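Local coordinates for LbaCas13a H328A (C2c2) (Lachnospiraceae bacterium NK4A179, PDB 5WLH), which binds its pre-crRNA as a guide and acts as an RNA-targeting CRISPR nuclease that cleaves RNA at adenines, at residues A[667-672]-A[728-733]; A[739-744]-A[854-859]; A[927-932]-A[958-963]. All coordinates share one frame; numbering follows the deposited sequence.

Interaction 1 (A[667-672]-A[728-733]); sequences DNVERA and YYNAFL. With nucleotides of chain B.
Arg671 lays its guanidinium flat on the ring of Tyr729 and reaches two successive phosphates of the bound RNA, an arginine fork combined with a cation-pi stack. The arginine belongs to the loop after helix 654-665, the tyrosine to helix 709-732, at a wider pi-type turn. This is the tight half of the contact. CZ of Arg671 stands 3.5 Å from CG of Tyr729, the two planes are only 5° apart, and Tyr728 backs the other face of the ring. At the guanidinium edge, NH1 of Arg671 bonds to OP1 of A34 of chain B and, at 2.7 Å, to OP1 of U35 of chain B. NH2 of Arg671 sends a straight bond (179°) to OP2 of U35 of chain B, 3.1 Å away. The Tyr729 hydroxyl donates to OP2 of A34 of chain B at 2.6 Å and also meets Phe678 N, so ring and guanidinium are both pinned to the RNA backbone.

The looser half pairs Val669 with Asn730, whose ND2 is engaged by Glu726 O. With CG1 anti to the backbone N (178°), Val669 sets this methyl 3.7 Å from Tyr729 O and leaves CG2 to approach Asn730 OD1 at 3.4 Å. A water joins the two halves, accepting from Arg671 NE at 2.8 Å and donating to Asn730 OD1 at 2.9 Å.

Interaction 2 (A[739-744]-A[854-859]); sequences RERFIT and FLEFIK
Arg741 and Glu856 form a single-point salt bridge between two helices at the protein surface, and they are the two residues that meet here. NE of Arg741 is the donor and OE2 of Glu856 the acceptor. Their modelled separation of 2.6 Å is doubtful, because OE2 is placed too close to a neighbouring atom, and the bond is weak, bent to 125° at the hydrogen. The side chains cross at about a right angle, with guanidinium and carboxylate planes turned 83° apart, so the two groups are not coplanar, as a two-pronged pairing would normally require; OE1 of Glu856 stays 3.6 Å from Arg741 NE. Glu856 reaches across with its chain extended beyond CG, whereas Arg741 is bent at chi2 (-130°) and chi3, a bend that presents NE and directs CZ and the terminal nitrogens away from the carboxylate.

As modelled, OE2 has a second cationic partner in Lys745. With an alanine at Arg741, Glu856 would probably keep Lys745 as a charged partner but lose its link to 739-744. Several other polar groups find partners within their own helix or in nearby parts of the chain. Glu740 O accepts from Thr744 N and, at 3.1 Å, from Thr744 OG1, the two donors arriving from opposite faces of its carbonyl plane. NH2 of Arg739 pairs with OE2 of Glu740 at 3.3 Å while its NE bonds to Tyr803 O, and Ile743 CD1 lies over the guanidinium. Lys859 NZ is bonded to Asn696 O.

Beneath this polar rim, Phe742 of helix 736-745 packs on Leu846 and Asn849 of helix 843-861 and on Leu805 of helix 805-813, while Phe854, Phe857 and Ile858 turn to helix 709-732.

Interaction 3 (A[927-932]-A[958-963]); sequences SYKQYV and VDITDV. With nucleotides of chain B.
Ile960 meets helix 915-941 with both of its methyls, CD1 directed to Tyr928 and CG2 to Lys929. Its CD1 comes up at the edge of the Tyr928 ring, near the ring plane, 3.9 Å from CE2 of Tyr928, and the two side chains cross at about a right angle. A chi1 of 170° swings the Tyr928 ring to where its CE2 edge meets Ile960, and Val932 CG2, one turn further along the helix, lies 3.6 Å above one face of that ring, near the rim. Ile960 thus adds an edge contact to a ring already packed on a face.

The Lys929 chain is fully extended and runs obliquely over Ile960, with CD of Lys929 3.9 Å from CG2 of Ile960. The aliphatic part is spent on packing, and the ammonium is carried beyond it to a salt bridge with Glu670. Thr961 OG1 bonds to the other oxygen of that carboxylate, so NZ of Lys929 and OG1 of Thr961, 3.8 Å apart, are joined through Glu670.

Other residues of the same helical segment grip the guide RNA. The adenine of A25 of chain B lies over one face of the Tyr931 ring, with N3 of A25 of chain B 3.3 Å above its centre, and Tyr931 OH is hydrogen-bonded to O2' of A25 of chain B at 2.6 Å, a bond to the 2'-hydroxyl that DNA would lack. N6 of A25 of chain B donates to Gln930 OE1 at 2.8 Å, nearly straight at 174°.

Around this contact, helix 486-517 packs on Tyr928, Tyr931 and Val932. Strand 954-955, paired antiparallel with 958-959, touches Tyr928, Ile960 and Val963 through Ile955, and helix 901-911 receives Val958, Asp962 and Val963.

In the fold
The three contacts follow one another along the chain without nesting or crossing. Interaction 1 closes the loop that runs from 667-672, after helix 654-665, to 728-733 on helix 709-732. Interaction 2 then spans from the next helix, 736-745, to helix 843-861, across a partly unmodelled region. Interaction 3 closes a shorter excursion from helix 915-941 through a two-stranded hairpin to helix 960-974. Interactions 1 and 2 share a largely aromatic layer, where Tyr728, Ala731 and Phe732 pack on Phe854 and Phe857. Glu670 joins 667-672 to both halves of interaction 3. Interactions 2 and 3 do not touch, and interactions 1 and 3 each include residues that hold the RNA.

Interaction 1 (A[667-672]-A[728-733])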
loop_
_atom_site.group_PDB
_atom_site.type_symbol
_atom_site.label_atom_id
_atom_site.label_comp_id
_atom_site.label_asym_id
_atom_site.label_seq_id
_atom_site.Cartn_x
_atom_site.Cartn_y
_atom_site.Cartn_z
ATOM N N ASP A 667 -8.224 -3.143 -32.996
ATOM C CA ASP A 667 -7.918 -4.217 -32.066
ATOM C C ASP A 667 -7.977 -3.679 -30.652
ATOM O O ASP A 667 -7.555 -2.549 -30.395
ATOM C CB ASP A 667 -6.533 -4.818 -32.327
ATOM C CG ASP A 667 -6.359 -5.259 -33.763
ATOM O OD1 ASP A 667 -7.282 -5.917 -34.291
ATOM O OD2 ASP A 667 -5.311 -4.941 -34.357
ATOM N N ASN A 668 -8.517 -4.480 -29.740
ATOM C CA ASN A 668 -8.451 -4.111 -28.332
ATOM C C ASN A 668 -6.993 -4.108 -27.893
ATOM O O ASN A 668 -6.228 -5.012 -28.237
ATOM C CB ASN A 668 -9.278 -5.080 -27.491
ATOM C CG ASN A 668 -10.770 -4.836 -27.636
ATOM O OD1 ASN A 668 -11.198 -3.722 -27.957
ATOM N ND2 ASN A 668 -11.568 -5.873 -27.405
ATOM N N VAL A 669 -6.605 -3.072 -27.156
ATOM C CA VAL A 669 -5.224 -2.864 -26.736
ATOM C C VAL A 669 -5.123 -3.172 -25.246
ATOM O O VAL A 669 -5.867 -2.604 -24.439
ATOM C CB VAL A 669 -4.759 -1.430 -27.038
ATOM C CG1 VAL A 669 -3.335 -1.220 -26.558
ATOM C CG2 VAL A 669 -4.891 -1.142 -28.536
ATOM N N GLU A 670 -4.245 -4.107 -24.896
ATOM C CA GLU A 670 -3.928 -4.415 -23.504
ATOM C C GLU A 670 -2.726 -3.578 -23.087
ATOM O O GLU A 670 -1.612 -3.801 -23.567
ATOM C CB GLU A 670 -3.632 -5.901 -23.350
ATOM C CG GLU A 670 -3.479 -6.366 -21.925
ATOM C CD GLU A 670 -3.446 -7.880 -21.846
ATOM O OE1 GLU A 670 -3.472 -8.507 -22.926
ATOM O OE2 GLU A 670 -3.401 -8.442 -20.727
ATOM N N ARG A 671 -2.947 -2.607 -22.210
ATOM C CA ARG A 671 -1.861 -1.752 -21.774
ATOM C C ARG A 671 -0.969 -2.448 -20.766
ATOM O O ARG A 671 -1.442 -3.185 -19.898
ATOM C CB ARG A 671 -2.403 -0.482 -21.149
ATOM C CG ARG A 671 -2.943 0.454 -22.161
ATOM C CD ARG A 671 -3.276 1.739 -21.482
ATOM N NE ARG A 671 -4.324 2.422 -22.207
ATOM C CZ ARG A 671 -4.916 3.516 -21.762
ATOM N NH1 ARG A 671 -4.522 4.042 -20.603
ATOM N NH2 ARG A 671 -5.883 4.080 -22.477
ATOM N N ALA A 672 0.323 -2.152 -20.850
ATOM C CA ALA A 672 1.298 -2.681 -19.916
ATOM C C ALA A 672 1.492 -1.705 -18.770
ATOM O O ALA A 672 1.440 -0.481 -18.953
ATOM C CB ALA A 672 2.635 -2.944 -20.611
ATOM N N TYR A 728 -0.848 7.621 -28.179
ATOM C CA TYR A 728 0.209 7.135 -27.305
ATOM C C TYR A 728 -0.081 5.708 -26.876
ATOM O O TYR A 728 0.750 4.809 -27.039
ATOM C CB TYR A 728 0.320 8.065 -26.090
ATOM C CG TYR A 728 1.421 7.731 -25.111
ATOM C CD1 TYR A 728 2.727 8.110 -25.355
ATOM C CD2 TYR A 728 1.147 7.041 -23.933
ATOM C CE1 TYR A 728 3.734 7.816 -24.467
ATOM C CE2 TYR A 728 2.152 6.747 -23.036
ATOM C CZ TYR A 728 3.430 7.133 -23.297
ATOM O OH TYR A 728 4.419 6.840 -22.407
ATOM N N TYR A 729 -1.290 5.470 -26.387
ATOM C CA TYR A 729 -1.573 4.160 -25.820
ATOM C C TYR A 729 -1.894 3.130 -26.897
ATOM O O TYR A 729 -1.464 1.977 -26.794
ATOM C CB TYR A 729 -2.720 4.259 -24.813
ATOM C CG TYR A 729 -2.326 5.025 -23.569
ATOM C CD1 TYR A 729 -1.348 4.527 -22.709
ATOM C CD2 TYR A 729 -2.929 6.234 -23.259
ATOM C CE1 TYR A 729 -0.971 5.225 -21.568
ATOM C CE2 TYR A 729 -2.572 6.929 -22.130
ATOM C CZ TYR A 729 -1.593 6.414 -21.287
ATOM O OH TYR A 729 -1.230 7.120 -20.167
ATOM N N ASN A 730 -2.617 3.528 -27.945
ATOM C CA ASN A 730 -3.219 2.558 -28.846
ATOM C C ASN A 730 -2.430 2.314 -30.130
ATOM O O ASN A 730 -2.764 1.379 -30.876
ATOM C CB ASN A 730 -4.643 3.000 -29.181
ATOM C CG ASN A 730 -5.545 2.994 -27.960
ATOM O OD1 ASN A 730 -5.987 1.943 -27.524
ATOM N ND2 ASN A 730 -5.815 4.171 -27.404
ATOM N N ALA A 731 -1.389 3.094 -30.394
ATOM C CA ALA A 731 -0.579 2.894 -31.587
ATOM C C ALA A 731 0.909 3.010 -31.283
ATOM O O ALA A 731 1.713 2.190 -31.737
ATOM C CB ALA A 731 -0.972 3.920 -32.659
ATOM N N PHE A 732 1.279 4.027 -30.505
ATOM C CA PHE A 732 2.685 4.372 -30.337
ATOM C C PHE A 732 3.438 3.313 -29.545
ATOM O O PHE A 732 4.494 2.838 -29.973
ATOM C CB PHE A 732 2.780 5.744 -29.663
ATOM C CG PHE A 732 4.127 6.067 -29.088
ATOM C CD1 PHE A 732 5.202 6.383 -29.912
ATOM C CD2 PHE A 732 4.313 6.094 -27.714
ATOM C CE1 PHE A 732 6.432 6.700 -29.375
ATOM C CE2 PHE A 732 5.544 6.415 -27.177
ATOM C CZ PHE A 732 6.604 6.718 -28.006
ATOM N N LEU A 733 2.920 2.932 -28.377
ATOM C CA LEU A 733 3.734 2.133 -27.468
ATOM C C LEU A 733 4.061 0.750 -28.026
ATOM O O LEU A 733 5.118 0.202 -27.710
ATOM C CB LEU A 733 3.037 2.010 -26.105
ATOM C CG LEU A 733 3.011 3.258 -25.223
ATOM C CD1 LEU A 733 2.119 3.002 -24.003
ATOM C CD2 LEU A 733 4.414 3.671 -24.803
ATOM P P A B 34 -1.874 4.724 -17.723
ATOM O OP1 A B 34 -2.522 3.544 -18.361
ATOM O OP2 A B 34 -0.629 5.333 -18.319
ATOM O "O5'" A B 34 -2.869 5.924 -17.449
ATOM C "C5'" A B 34 -4.220 5.689 -17.076
ATOM C "C4'" A B 34 -5.111 6.855 -17.436
ATOM O "O4'" A B 34 -4.906 7.954 -16.499
ATOM C "C3'" A B 34 -4.892 7.433 -18.845
ATOM O "O3'" A B 34 -6.148 7.740 -19.435
ATOM C "C2'" A B 34 -4.150 8.742 -18.568
ATOM O "O2'" A B 34 -4.337 9.746 -19.543
ATOM C "C1'" A B 34 -4.746 9.154 -17.224
ATOM N N9 A B 34 -3.914 10.109 -16.481
ATOM C C8 A B 34 -2.654 9.996 -15.956
ATOM N N7 A B 34 -2.221 11.104 -15.396
ATOM C C5 A B 34 -3.252 12.012 -15.582
ATOM C C6 A B 34 -3.427 13.363 -15.229
ATOM N N6 A B 34 -2.519 14.100 -14.580
ATOM N N1 A B 34 -4.590 13.961 -15.573
ATOM C C2 A B 34 -5.513 13.243 -16.230
ATOM N N3 A B 34 -5.461 11.969 -16.614
ATOM C C4 A B 34 -4.297 11.406 -16.250
ATOM P P U B 35 -7.120 6.577 -19.968
ATOM O OP1 U B 35 -6.648 5.254 -19.501
ATOM O OP2 U B 35 -7.275 6.682 -21.440
ATOM O "O5'" U B 35 -8.487 6.972 -19.277
ATOM C "C5'" U B 35 -9.717 6.440 -19.716
ATOM C "C4'" U B 35 -10.835 7.085 -18.951
ATOM O "O4'" U B 35 -10.704 6.772 -17.546
ATOM C "C3'" U B 35 -10.825 8.601 -18.988
ATOM O "O3'" U B 35 -11.420 9.077 -20.174
ATOM C "C2'" U B 35 -11.585 8.978 -17.725
ATOM O "O2'" U B 35 -12.983 8.934 -17.948
ATOM C "C1'" U B 35 -11.191 7.839 -16.767
ATOM N N1 U B 35 -10.125 8.268 -15.835
ATOM C C2 U B 35 -10.547 8.955 -14.720
ATOM O O2 U B 35 -11.719 9.174 -14.479
ATOM N N3 U B 35 -9.547 9.357 -13.884
ATOM C C4 U B 35 -8.193 9.170 -14.061
ATOM O O4 U B 35 -7.428 9.624 -13.209
ATOM C C5 U B 35 -7.830 8.460 -15.245
ATOM C C6 U B 35 -8.788 8.037 -16.078
HETATM O O HOH W 1 -5.376 1.598 -24.661
#

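Interaction 2 (A[739-744]-A[854-859])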
loop_
_atom_site.group_PDB
_atom_site.type_symbol
_atom_site.label_atom_id
_atom_site.label_comp_id
_atom_site.label_asym_id
_atom_site.label_seq_id
_atom_site.Cartn_x
_atom_site.Cartn_y
_atom_site.Cartn_z
ATOM N N ARG A 739 10.050 1.107 -31.139
ATOM C CA ARG A 739 10.928 0.413 -30.204
ATOM C C ARG A 739 12.383 0.480 -30.657
ATOM O O ARG A 739 13.268 0.877 -29.887
ATOM C CB ARG A 739 10.466 -1.029 -30.055
ATOM C CG ARG A 739 11.314 -1.887 -29.154
ATOM C CD ARG A 739 10.982 -3.331 -29.450
ATOM N NE ARG A 739 11.887 -4.253 -28.786
ATOM C CZ ARG A 739 12.988 -4.756 -29.331
ATOM N NH1 ARG A 739 13.734 -5.595 -28.629
ATOM N NH2 ARG A 739 13.347 -4.418 -30.567
ATOM N N GLU A 740 12.649 0.107 -31.913
ATOM C CA GLU A 740 14.022 0.132 -32.421
ATOM C C GLU A 740 14.630 1.529 -32.346
ATOM O O GLU A 740 15.810 1.683 -32.008
ATOM C CB GLU A 740 14.061 -0.393 -33.857
ATOM C CG GLU A 740 13.376 -1.746 -34.056
ATOM C CD GLU A 740 14.223 -2.929 -33.593
ATOM O OE1 GLU A 740 15.307 -2.704 -33.007
ATOM O OE2 GLU A 740 13.802 -4.087 -33.820
ATOM N N ARG A 741 13.840 2.565 -32.648
ATOM C CA ARG A 741 14.355 3.930 -32.629
ATOM C C ARG A 741 14.516 4.461 -31.211
ATOM O O ARG A 741 15.423 5.266 -30.947
ATOM C CB ARG A 741 13.432 4.854 -33.422
ATOM C CG ARG A 741 13.559 4.727 -34.928
ATOM C CD ARG A 741 13.736 6.092 -35.571
ATOM N NE ARG A 741 14.541 6.990 -34.741
ATOM C CZ ARG A 741 15.873 6.997 -34.697
ATOM N NH1 ARG A 741 16.581 6.153 -35.441
ATOM N NH2 ARG A 741 16.503 7.856 -33.904
ATOM N N PHE A 742 13.640 4.049 -30.292
ATOM C CA PHE A 742 13.842 4.392 -28.891
ATOM C C PHE A 742 15.161 3.827 -28.384
ATOM O O PHE A 742 15.901 4.509 -27.669
ATOM C CB PHE A 742 12.666 3.877 -28.057
ATOM C CG PHE A 742 12.867 3.995 -26.567
ATOM C CD1 PHE A 742 13.555 3.013 -25.859
ATOM C CD2 PHE A 742 12.351 5.073 -25.873
ATOM C CE1 PHE A 742 13.730 3.116 -24.493
ATOM C CE2 PHE A 742 12.525 5.184 -24.505
ATOM C CZ PHE A 742 13.213 4.207 -23.815
ATOM N N ILE A 743 15.457 2.576 -28.738
ATOM C CA ILE A 743 16.665 1.908 -28.260
ATOM C C ILE A 743 17.902 2.596 -28.819
ATOM O O ILE A 743 18.891 2.816 -28.108
ATOM C CB ILE A 743 16.628 0.419 -28.649
ATOM C CG1 ILE A 743 15.529 -0.326 -27.873
ATOM C CG2 ILE A 743 17.986 -0.248 -28.416
ATOM C CD1 ILE A 743 15.257 -1.708 -28.419
ATOM N N THR A 744 17.856 2.953 -30.103
ATOM C CA THR A 744 18.977 3.644 -30.728
ATOM C C THR A 744 19.195 5.015 -30.099
ATOM O O THR A 744 20.307 5.337 -29.660
ATOM C CB THR A 744 18.723 3.762 -32.224
ATOM O OG1 THR A 744 18.744 2.453 -32.804
ATOM C CG2 THR A 744 19.793 4.637 -32.879
ATOM N N PHE A 854 7.846 9.764 -29.506
ATOM C CA PHE A 854 6.451 9.993 -29.877
ATOM C C PHE A 854 6.339 11.079 -30.939
ATOM O O PHE A 854 5.589 10.940 -31.910
ATOM C CB PHE A 854 5.621 10.372 -28.649
ATOM C CG PHE A 854 4.159 10.557 -28.939
ATOM C CD1 PHE A 854 3.286 9.476 -28.896
ATOM C CD2 PHE A 854 3.652 11.813 -29.263
ATOM C CE1 PHE A 854 1.941 9.645 -29.162
ATOM C CE2 PHE A 854 2.301 12.002 -29.523
ATOM C CZ PHE A 854 1.433 10.902 -29.468
ATOM N N LEU A 855 7.059 12.180 -30.754
ATOM C CA LEU A 855 7.002 13.251 -31.744
ATOM C C LEU A 855 7.436 12.746 -33.110
ATOM O O LEU A 855 6.809 13.072 -34.124
ATOM C CB LEU A 855 7.860 14.433 -31.293
ATOM C CG LEU A 855 7.376 15.104 -30.001
ATOM C CD1 LEU A 855 8.421 16.051 -29.431
ATOM C CD2 LEU A 855 6.049 15.820 -30.200
ATOM N N GLU A 856 8.488 11.923 -33.154
ATOM C CA GLU A 856 8.937 11.374 -34.430
ATOM C C GLU A 856 7.907 10.409 -35.008
ATOM O O GLU A 856 7.687 10.383 -36.227
ATOM C CB GLU A 856 10.299 10.694 -34.258
ATOM C CG GLU A 856 10.766 9.913 -35.474
ATOM C CD GLU A 856 12.192 9.410 -35.341
ATOM O OE1 GLU A 856 13.082 9.975 -36.015
ATOM O OE2 GLU A 856 12.424 8.453 -34.569
ATOM N N PHE A 857 7.265 9.609 -34.144
ATOM C CA PHE A 857 6.195 8.714 -34.577
ATOM C C PHE A 857 5.060 9.485 -35.240
ATOM O O PHE A 857 4.505 9.047 -36.258
ATOM C CB PHE A 857 5.673 7.933 -33.361
ATOM C CG PHE A 857 4.524 7.009 -33.661
ATOM C CD1 PHE A 857 4.734 5.816 -34.339
ATOM C CD2 PHE A 857 3.242 7.314 -33.235
ATOM C CE1 PHE A 857 3.693 4.957 -34.592
ATOM C CE2 PHE A 857 2.188 6.451 -33.492
ATOM C CZ PHE A 857 2.420 5.269 -34.179
ATOM N N ILE A 858 4.675 10.615 -34.647
ATOM C CA ILE A 858 3.623 11.453 -35.217
ATOM C C ILE A 858 4.043 11.958 -36.596
ATOM O O ILE A 858 3.298 11.843 -37.579
ATOM C CB ILE A 858 3.301 12.616 -34.260
ATOM C CG1 ILE A 858 2.679 12.083 -32.964
ATOM C CG2 ILE A 858 2.375 13.622 -34.919
ATOM C CD1 ILE A 858 1.296 11.516 -33.142
ATOM N N LYS A 859 5.255 12.513 -36.686
ATOM C CA LYS A 859 5.756 13.030 -37.957
ATOM C C LYS A 859 5.820 11.941 -39.023
ATOM O O LYS A 859 5.545 12.205 -40.201
ATOM C CB LYS A 859 7.138 13.660 -37.750
ATOM C CG LYS A 859 7.091 15.088 -37.209
ATOM C CD LYS A 859 8.477 15.606 -36.808
ATOM C CE LYS A 859 8.882 15.104 -35.422
ATOM N NZ LYS A 859 9.954 15.912 -34.766
#

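Interaction 3 (A[927-932]-A[958-963])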
loop_
_atom_site.group_PDB
_atom_site.type_symbol
_atom_site.label_atom_id
_atom_site.label_comp_id
_atom_site.label_asym_id
_atom_site.label_seq_id
_atom_site.Cartn_x
_atom_site.Cartn_y
_atom_site.Cartn_z
ATOM N N SER A 927 -0.810 -4.225 -13.099
ATOM C CA SER A 927 0.279 -4.387 -12.145
ATOM C C SER A 927 0.418 -5.845 -11.743
ATOM O O SER A 927 1.535 -6.362 -11.614
ATOM C CB SER A 927 0.037 -3.497 -10.918
ATOM O OG SER A 927 0.159 -2.125 -11.267
ATOM N N TYR A 928 -0.713 -6.528 -11.553
ATOM C CA TYR A 928 -0.679 -7.961 -11.281
ATOM C C TYR A 928 0.029 -8.717 -12.401
ATOM O O TYR A 928 0.911 -9.551 -12.152
ATOM C CB TYR A 928 -2.112 -8.475 -11.103
ATOM C CG TYR A 928 -2.190 -9.980 -11.064
ATOM C CD1 TYR A 928 -1.913 -10.663 -9.887
ATOM C CD2 TYR A 928 -2.536 -10.713 -12.185
ATOM C CE1 TYR A 928 -1.948 -12.018 -9.837
ATOM C CE2 TYR A 928 -2.592 -12.102 -12.141
ATOM C CZ TYR A 928 -2.309 -12.738 -10.947
ATOM O OH TYR A 928 -2.348 -14.102 -10.833
ATOM N N LYS A 929 -0.369 -8.459 -13.649
ATOM C CA LYS A 929 0.179 -9.241 -14.753
ATOM C C LYS A 929 1.685 -9.029 -14.876
ATOM O O LYS A 929 2.442 -9.987 -15.080
ATOM C CB LYS A 929 -0.525 -8.868 -16.050
ATOM C CG LYS A 929 -0.090 -9.727 -17.247
ATOM C CD LYS A 929 -0.835 -9.310 -18.511
ATOM C CE LYS A 929 -0.474 -10.236 -19.679
ATOM N NZ LYS A 929 -1.445 -10.132 -20.801
ATOM N N GLN A 930 2.132 -7.786 -14.722
ATOM C CA GLN A 930 3.552 -7.483 -14.835
ATOM C C GLN A 930 4.338 -8.105 -13.699
ATOM O O GLN A 930 5.459 -8.573 -13.907
ATOM C CB GLN A 930 3.776 -5.973 -14.845
ATOM C CG GLN A 930 5.135 -5.577 -15.425
ATOM C CD GLN A 930 6.258 -5.620 -14.424
ATOM O OE1 GLN A 930 6.030 -5.526 -13.210
ATOM N NE2 GLN A 930 7.505 -5.711 -14.927
ATOM N N TYR A 931 3.788 -8.065 -12.479
ATOM C CA TYR A 931 4.472 -8.649 -11.328
ATOM C C TYR A 931 4.659 -10.149 -11.524
ATOM O O TYR A 931 5.762 -10.682 -11.365
ATOM C CB TYR A 931 3.658 -8.334 -10.064
ATOM C CG TYR A 931 4.278 -8.617 -8.712
ATOM C CD1 TYR A 931 5.626 -8.944 -8.559
ATOM C CD2 TYR A 931 3.488 -8.536 -7.570
ATOM C CE1 TYR A 931 6.158 -9.202 -7.292
ATOM C CE2 TYR A 931 4.005 -8.778 -6.332
ATOM C CZ TYR A 931 5.326 -9.118 -6.188
ATOM O OH TYR A 931 5.789 -9.367 -4.916
ATOM N N VAL A 932 3.602 -10.839 -11.934
ATOM C CA VAL A 932 3.718 -12.277 -12.147
ATOM C C VAL A 932 4.751 -12.561 -13.231
ATOM O O VAL A 932 5.583 -13.462 -13.093
ATOM C CB VAL A 932 2.338 -12.869 -12.490
ATOM C CG1 VAL A 932 2.468 -14.309 -12.974
ATOM C CG2 VAL A 932 1.389 -12.779 -11.266
ATOM N N VAL A 958 -9.724 -17.526 -16.287
ATOM C CA VAL A 958 -10.045 -16.800 -17.507
ATOM C C VAL A 958 -8.843 -15.985 -17.951
ATOM O O VAL A 958 -7.992 -15.596 -17.144
ATOM C CB VAL A 958 -11.288 -15.902 -17.334
ATOM C CG1 VAL A 958 -12.500 -16.748 -16.940
ATOM C CG2 VAL A 958 -11.034 -14.838 -16.302
ATOM N N ASP A 959 -8.784 -15.725 -19.253
ATOM C CA ASP A 959 -7.642 -15.039 -19.839
ATOM C C ASP A 959 -7.577 -13.611 -19.317
ATOM O O ASP A 959 -8.576 -12.889 -19.365
ATOM C CB ASP A 959 -7.746 -14.991 -21.365
ATOM C CG ASP A 959 -7.463 -16.323 -22.026
ATOM O OD1 ASP A 959 -7.149 -17.303 -21.317
ATOM O OD2 ASP A 959 -7.557 -16.370 -23.275
ATOM N N ILE A 960 -6.396 -13.203 -18.839
ATOM C CA ILE A 960 -6.236 -11.829 -18.371
ATOM C C ILE A 960 -6.536 -10.837 -19.486
ATOM O O ILE A 960 -7.090 -9.758 -19.237
ATOM C CB ILE A 960 -4.829 -11.618 -17.792
ATOM C CG1 ILE A 960 -4.704 -12.357 -16.459
ATOM C CG2 ILE A 960 -4.540 -10.099 -17.605
ATOM C CD1 ILE A 960 -3.271 -12.563 -16.004
ATOM N N THR A 961 -6.181 -11.182 -20.733
ATOM C CA THR A 961 -6.480 -10.296 -21.862
ATOM C C THR A 961 -7.983 -10.069 -22.009
ATOM O O THR A 961 -8.414 -8.975 -22.375
ATOM C CB THR A 961 -5.881 -10.860 -23.158
ATOM O OG1 THR A 961 -4.463 -11.005 -23.001
ATOM C CG2 THR A 961 -6.145 -9.923 -24.344
ATOM N N ASP A 962 -8.802 -11.091 -21.722
ATOM C CA ASP A 962 -10.247 -10.899 -21.755
ATOM C C ASP A 962 -10.719 -10.051 -20.588
ATOM O O ASP A 962 -11.585 -9.185 -20.757
ATOM C CB ASP A 962 -10.979 -12.238 -21.733
ATOM C CG ASP A 962 -10.833 -12.997 -23.034
ATOM O OD1 ASP A 962 -10.440 -12.377 -24.052
ATOM O OD2 ASP A 962 -11.109 -14.206 -23.025
ATOM N N VAL A 963 -10.189 -10.311 -19.392
ATOM C CA VAL A 963 -10.556 -9.504 -18.234
ATOM C C VAL A 963 -10.225 -8.056 -18.499
ATOM O O VAL A 963 -11.019 -7.153 -18.213
ATOM C CB VAL A 963 -9.844 -10.003 -16.970
ATOM C CG1 VAL A 963 -10.258 -9.128 -15.780
ATOM C CG2 VAL A 963 -10.225 -11.449 -16.717
ATOM P P A B 25 12.935 -6.492 -2.870
ATOM O OP1 A B 25 13.599 -7.424 -3.829
ATOM O OP2 A B 25 13.646 -5.278 -2.411
ATOM O "O5'" A B 25 11.563 -6.052 -3.532
ATOM C "C5'" A B 25 10.592 -5.308 -2.808
ATOM C "C4'" A B 25 9.210 -5.851 -3.053
ATOM O "O4'" A B 25 8.771 -5.508 -4.397
ATOM C "C3'" A B 25 9.078 -7.372 -2.937
ATOM O "O3'" A B 25 7.823 -7.674 -2.340
ATOM C "C2'" A B 25 9.017 -7.827 -4.386
ATOM O "O2'" A B 25 8.349 -9.058 -4.580
ATOM C "C1'" A B 25 8.257 -6.671 -5.017
ATOM N N9 A B 25 8.402 -6.597 -6.465
ATOM C C8 A B 25 9.487 -6.977 -7.217
ATOM N N7 A B 25 9.290 -6.850 -8.509
ATOM C C5 A B 25 7.993 -6.366 -8.595
ATOM C C6 A B 25 7.194 -6.022 -9.691
ATOM N N6 A B 25 7.624 -6.126 -10.950
ATOM N N1 A B 25 5.941 -5.587 -9.450
ATOM C C2 A B 25 5.513 -5.486 -8.186
ATOM N N3 A B 25 6.182 -5.787 -7.072
ATOM C C4 A B 25 7.424 -6.219 -7.351
#